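Local atomic coordinates of mandelate racemase/muconate lactonizing protein (Thermobispora bispora, PDB entry 3VC5), a protein that probably catalyses the magnesium-dependent dehydration of D-glucarate to 5-dehydro-4-deoxy-D-glucarate, as a member of the mandelate racemase/muconate lactonizing enzyme family. Residues Thr248-Arg251 against Val252-Leu256; Val408-Glu411 against Gln412-Cys416. All coordinates share one frame; numbering follows the deposited sequence.

In the fold
Contacts 1 and 2 are each a short run of neighbouring helical turns, set on opposite sides of the chain's centre with their own centres about 44 Å apart. Contact 1 belongs to helix 246-255, which joins strands 236-239 and 262-264 of the barrel; contact 2 belongs to helix 403-415, which packs on the antiparallel sheet of strands 25-36, 50-60 and 65-71. Both are partly buried. Contact 1 mixes a buried side of Thr-248, Ser-249 and Val-252 with outer arginines, and its main side-chain touch is a methyl on a guanidinium. Contact 2 buries Met-409 and Tyr-413, while its exposed side carries a salt bridge within the helix.

Contact 1 (Thr248-Arg251 against Val252-Leu256); sequences TSIR and VGRAL
Ile-250 and Arg-254 run side by side on adjacent turns of helix 246-255, the crossover helix of a beta-alpha-beta unit between strands 236-239 and 262-264 in the barrel domain of this enolase-superfamily protein. The branch of Ile-250 that makes the touch is CG2, which stands anti to the backbone N while CG1 lies beside it (chi1 -70°); CG2 meets Arg-254 NE at 3.5 Å. It sits over one face of the guanidinium, offset toward the rim. Arg-254, extended from CG to NE, runs past this methyl; its CG, at 3.3 Å from Ile-250 O, passes close to the carbonyl that accepts the Arg-254 backbone N. At the end of the chain NH2 forms a salt bridge with Glu-279, which together with the packing probably limits how far the guanidinium can turn.

The buried side is built differently. Val-252 lays CG2 beside the carbonyl of Thr-248, with 3.4 Å between Val-252 CG2 and Thr-248 O, and the side chains of Val-252 and Thr-248 also touch Pro-217 of helix 217-230. Thr-248 OG1 is hydrogen-bonded to the C-terminal carboxylate of Trp-441, and Ser-249 OG turns back to the carbonyl of Thr-245. Gly-253 brings no side chain to its turn, but its N is held by Ser-249 O at 2.9 Å.

Arg-251 sets off with CG anti to its own N (chi1 -176°) and bends at chi3, which carries the guanidinium back along the helix toward Thr-248. There its NH2 makes a weak hydrogen bond to Thr-248 OG1, 3.4 Å long. At the end of the helix Ala-255 N bonds to Arg-251 O, and the methyl CB of Ala-255 rests 3.5 Å from the same Arg-251 O.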
loop_
_atom_site.group_PDB
_atom_site.type_symbol
_atom_site.label_atom_id
_atom_site.label_comp_id
_atom_site.label_asym_id
_atom_site.label_seq_id
_atom_site.Cartn_x
_atom_site.Cartn_y
_atom_site.Cartn_z
ATOM N N THR A 248 -14.328 23.069 24.858
ATOM C CA THR A 248 -15.679 22.574 24.591
ATOM C C THR A 248 -15.683 21.127 24.137
ATOM O O THR A 248 -16.549 20.333 24.549
ATOM C CB THR A 248 -16.381 23.500 23.580
ATOM O OG1 THR A 248 -16.610 24.760 24.224
ATOM C CG2 THR A 248 -17.702 22.924 23.100
ATOM N N SER A 249 -14.738 20.791 23.262
ATOM C CA SER A 249 -14.649 19.431 22.765
ATOM C C SER A 249 -14.460 18.433 23.890
ATOM O O SER A 249 -15.034 17.341 23.861
ATOM C CB SER A 249 -13.497 19.271 21.769
ATOM O OG SER A 249 -13.693 20.141 20.672
ATOM N N ILE A 250 -13.606 18.780 24.850
ATOM C CA ILE A 250 -13.319 17.875 25.945
ATOM C C ILE A 250 -14.573 17.703 26.815
ATOM O O ILE A 250 -14.897 16.591 27.262
ATOM C CB ILE A 250 -12.104 18.348 26.769
ATOM C CG1 ILE A 250 -10.824 18.181 25.925
ATOM C CG2 ILE A 250 -12.013 17.549 28.054
ATOM C CD1 ILE A 250 -9.617 18.900 26.506
ATOM N N ARG A 251 -15.292 18.800 27.031
ATOM C CA ARG A 251 -16.474 18.761 27.883
ATOM C C ARG A 251 -17.519 17.875 27.207
ATOM O O ARG A 251 -18.134 17.032 27.855
ATOM C CB ARG A 251 -17.005 20.180 28.108
ATOM C CG ARG A 251 -18.184 20.291 29.065
ATOM C CD ARG A 251 -18.537 21.746 29.333
ATOM N NE ARG A 251 -19.068 22.401 28.137
ATOM C CZ ARG A 251 -18.453 23.382 27.478
ATOM N NH1 ARG A 251 -17.276 23.842 27.896
ATOM N NH2 ARG A 251 -19.021 23.914 26.402
ATOM N N VAL A 252 -17.689 18.028 25.892
ATOM C CA VAL A 252 -18.684 17.213 25.183
ATOM C C VAL A 252 -18.295 15.734 25.110
ATOM O O VAL A 252 -19.135 14.852 25.357
ATOM C CB VAL A 252 -18.982 17.758 23.774
ATOM C CG1 VAL A 252 -19.856 16.766 22.972
ATOM C CG2 VAL A 252 -19.673 19.117 23.885
ATOM N N GLY A 253 -17.040 15.456 24.745
ATOM C CA GLY A 253 -16.539 14.084 24.713
ATOM C C GLY A 253 -16.749 13.377 26.048
ATOM O O GLY A 253 -17.200 12.231 26.107
ATOM N N ARG A 254 -16.404 14.049 27.138
ATOM C CA ARG A 254 -16.622 13.468 28.464
ATOM C C ARG A 254 -18.106 13.255 28.758
ATOM O O ARG A 254 -18.498 12.215 29.298
ATOM C CB ARG A 254 -15.969 14.326 29.540
ATOM C CG ARG A 254 -14.454 14.204 29.544
ATOM C CD ARG A 254 -13.816 15.153 30.524
ATOM N NE ARG A 254 -12.362 15.050 30.461
ATOM C CZ ARG A 254 -11.531 15.626 31.325
ATOM N NH1 ARG A 254 -12.014 16.348 32.329
ATOM N NH2 ARG A 254 -10.220 15.476 31.185
ATOM N N ALA A 255 -18.936 14.223 28.387
ATOM C CA ALA A 255 -20.378 14.055 28.574
ATOM C C ALA A 255 -20.936 12.868 27.789
ATOM O O ALA A 255 -21.921 12.265 28.215
ATOM C CB ALA A 255 -21.132 15.338 28.218
ATOM N N LEU A 256 -20.315 12.524 26.659
ATOM C CA LEU A 256 -20.806 11.431 25.809
ATOM C C LEU A 256 -20.041 10.102 26.032
ATOM O O LEU A 256 -20.021 9.221 25.159
ATOM C CB LEU A 256 -20.772 11.855 24.330
ATOM C CG LEU A 256 -21.739 13.002 24.032
ATOM C CD1 LEU A 256 -21.572 13.425 22.590
ATOM C CD2 LEU A 256 -23.192 12.581 24.311
#

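Contact 2 (Val408-Glu411 against Gln412-Cys416); sequences VMHE and QYERC
Glu-411 and Arg-415 cross at an angle one helical turn apart, with their carboxylate and guanidinium planes 48° apart. Arg-415 presents its NE side: Glu-411 OE2 lies almost in the guanidinium plane, 3.1 Å from Arg-415 NE. Arg-415 NH2 bonds to the syn lone pair of Glu-411 OE1 at 2.9 Å. OE1 also accepts from NE, giving this oxygen two donors. Glu-411 brings its carboxylate to Arg-415 by bending at chi2 (-82°). Gln-412 CG lies over one face of the guanidinium, offset toward its rim.

Gln-412 itself runs alongside Val-408, its OE1 3.9 Å from Val-408 CG1, and its NE2 is hydrogen-bonded to the carbonyl of Ala-34. Replacing Gln-412 by an alanine is likely to leave the Ala-34 carbonyl without this donor and one face of the Arg-415 guanidinium without its CG packing. On another side of the helix, Glu-414 slants across His-410, ring and carboxylate planes 36° apart, placing CG over one face of the imidazole and OE2 3.6 Å from His-410 CE1; His-410 ND1 bonds to Pro-32 O. Met-409 and Tyr-413 face strand 25-36, so the stretch shows the i to i+4 salt bridge and two-sided character of an amphipathic helix lying on a sheet.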
loop_
_atom_site.group_PDB
_atom_site.type_symbol
_atom_site.label_atom_id
_atom_site.label_comp_id
_atom_site.label_asym_id
_atom_site.label_seq_id
_atom_site.Cartn_x
_atom_site.Cartn_y
_atom_site.Cartn_z
ATOM N N VAL A 408 -29.634 14.309 -19.072
ATOM C CA VAL A 408 -30.563 15.061 -18.209
ATOM C C VAL A 408 -29.755 15.863 -17.165
ATOM O O VAL A 408 -30.002 17.049 -16.930
ATOM C CB VAL A 408 -31.549 14.097 -17.522
ATOM C CG1 VAL A 408 -32.310 14.782 -16.365
ATOM C CG2 VAL A 408 -32.535 13.519 -18.567
ATOM N N MET A 409 -28.780 15.213 -16.533
ATOM C CA MET A 409 -28.056 15.917 -15.468
ATOM C C MET A 409 -27.094 16.928 -16.014
ATOM O O MET A 409 -26.808 17.916 -15.351
ATOM C CB MET A 409 -27.312 14.974 -14.535
ATOM C CG MET A 409 -28.197 14.157 -13.633
ATOM S SD MET A 409 -27.163 13.505 -12.304
ATOM C CE MET A 409 -28.370 12.371 -11.580
ATOM N N HIS A 410 -26.579 16.693 -17.219
ATOM C CA HIS A 410 -25.705 17.693 -17.827
ATOM C C HIS A 410 -26.496 18.963 -18.197
ATOM O O HIS A 410 -26.010 20.087 -18.029
ATOM C CB HIS A 410 -24.980 17.149 -19.063
ATOM C CG HIS A 410 -24.117 18.169 -19.721
ATOM N ND1 HIS A 410 -22.988 18.707 -19.129
ATOM C CD2 HIS A 410 -24.206 18.755 -20.943
ATOM C CE1 HIS A 410 -22.431 19.576 -19.953
ATOM N NE2 HIS A 410 -23.149 19.626 -21.057
ATOM N N GLU A 411 -27.727 18.778 -18.684
ATOM C CA GLU A 411 -28.565 19.911 -19.013
ATOM C C GLU A 411 -28.866 20.694 -17.725
ATOM O O GLU A 411 -28.866 21.928 -17.735
ATOM C CB GLU A 411 -29.864 19.442 -19.676
ATOM C CG GLU A 411 -30.722 20.582 -20.311
ATOM C CD GLU A 411 -31.579 21.311 -19.282
ATOM O OE1 GLU A 411 -31.939 20.675 -18.241
ATOM O OE2 GLU A 411 -31.886 22.521 -19.492
ATOM N N GLN A 412 -29.077 19.984 -16.614
ATOM C CA GLN A 412 -29.313 20.662 -15.340
ATOM C C GLN A 412 -28.087 21.502 -14.974
ATOM O O GLN A 412 -28.217 22.636 -14.539
ATOM C CB GLN A 412 -29.630 19.628 -14.254
ATOM C CG GLN A 412 -31.035 19.044 -14.453
ATOM C CD GLN A 412 -31.426 17.884 -13.544
ATOM O OE1 GLN A 412 -32.588 17.447 -13.598
ATOM N NE2 GLN A 412 -30.483 17.351 -12.744
ATOM N N TYR A 413 -26.894 20.919 -15.100
ATOM C CA TYR A 413 -25.660 21.681 -14.859
ATOM C C TYR A 413 -25.635 22.967 -15.670
ATOM O O TYR A 413 -25.317 24.045 -15.143
ATOM C CB TYR A 413 -24.432 20.823 -15.219
ATOM C CG TYR A 413 -23.142 21.594 -15.108
ATOM C CD1 TYR A 413 -22.494 21.716 -13.888
ATOM C CD2 TYR A 413 -22.597 22.219 -16.226
ATOM C CE1 TYR A 413 -21.280 22.444 -13.783
ATOM C CE2 TYR A 413 -21.408 22.950 -16.141
ATOM C CZ TYR A 413 -20.767 23.061 -14.917
ATOM O OH TYR A 413 -19.598 23.788 -14.849
ATOM N N GLU A 414 -25.958 22.861 -16.958
ATOM C CA GLU A 414 -25.878 24.033 -17.833
ATOM C C GLU A 414 -26.680 25.214 -17.285
ATOM O O GLU A 414 -26.211 26.351 -17.338
ATOM C CB GLU A 414 -26.284 23.710 -19.284
ATOM C CG GLU A 414 -25.234 22.884 -20.042
ATOM C CD GLU A 414 -23.894 23.622 -20.215
ATOM O OE1 GLU A 414 -23.865 24.685 -20.870
ATOM O OE2 GLU A 414 -22.861 23.133 -19.704
ATOM N N ARG A 415 -27.874 24.964 -16.750
ATOM C CA ARG A 415 -28.720 26.087 -16.327
ATOM C C ARG A 415 -28.943 26.235 -14.833
ATOM O O ARG A 415 -29.765 27.037 -14.431
ATOM C CB ARG A 415 -30.063 26.052 -17.054
ATOM C CG ARG A 415 -30.625 24.689 -17.189
ATOM C CD ARG A 415 -31.637 24.357 -16.124
ATOM N NE ARG A 415 -32.325 23.106 -16.436
ATOM C CZ ARG A 415 -33.092 22.430 -15.578
ATOM N NH1 ARG A 415 -33.322 22.896 -14.348
ATOM N NH2 ARG A 415 -33.648 21.301 -15.961
ATOM N N CYS A 416 -28.166 25.537 -14.000
ATOM C CA CYS A 416 -28.471 25.530 -12.572
ATOM C C CYS A 416 -27.949 26.777 -11.861
ATOM O O CYS A 416 -28.327 27.055 -10.709
ATOM C CB CYS A 416 -27.930 24.259 -11.918
ATOM S SG CYS A 416 -26.130 24.286 -11.629
#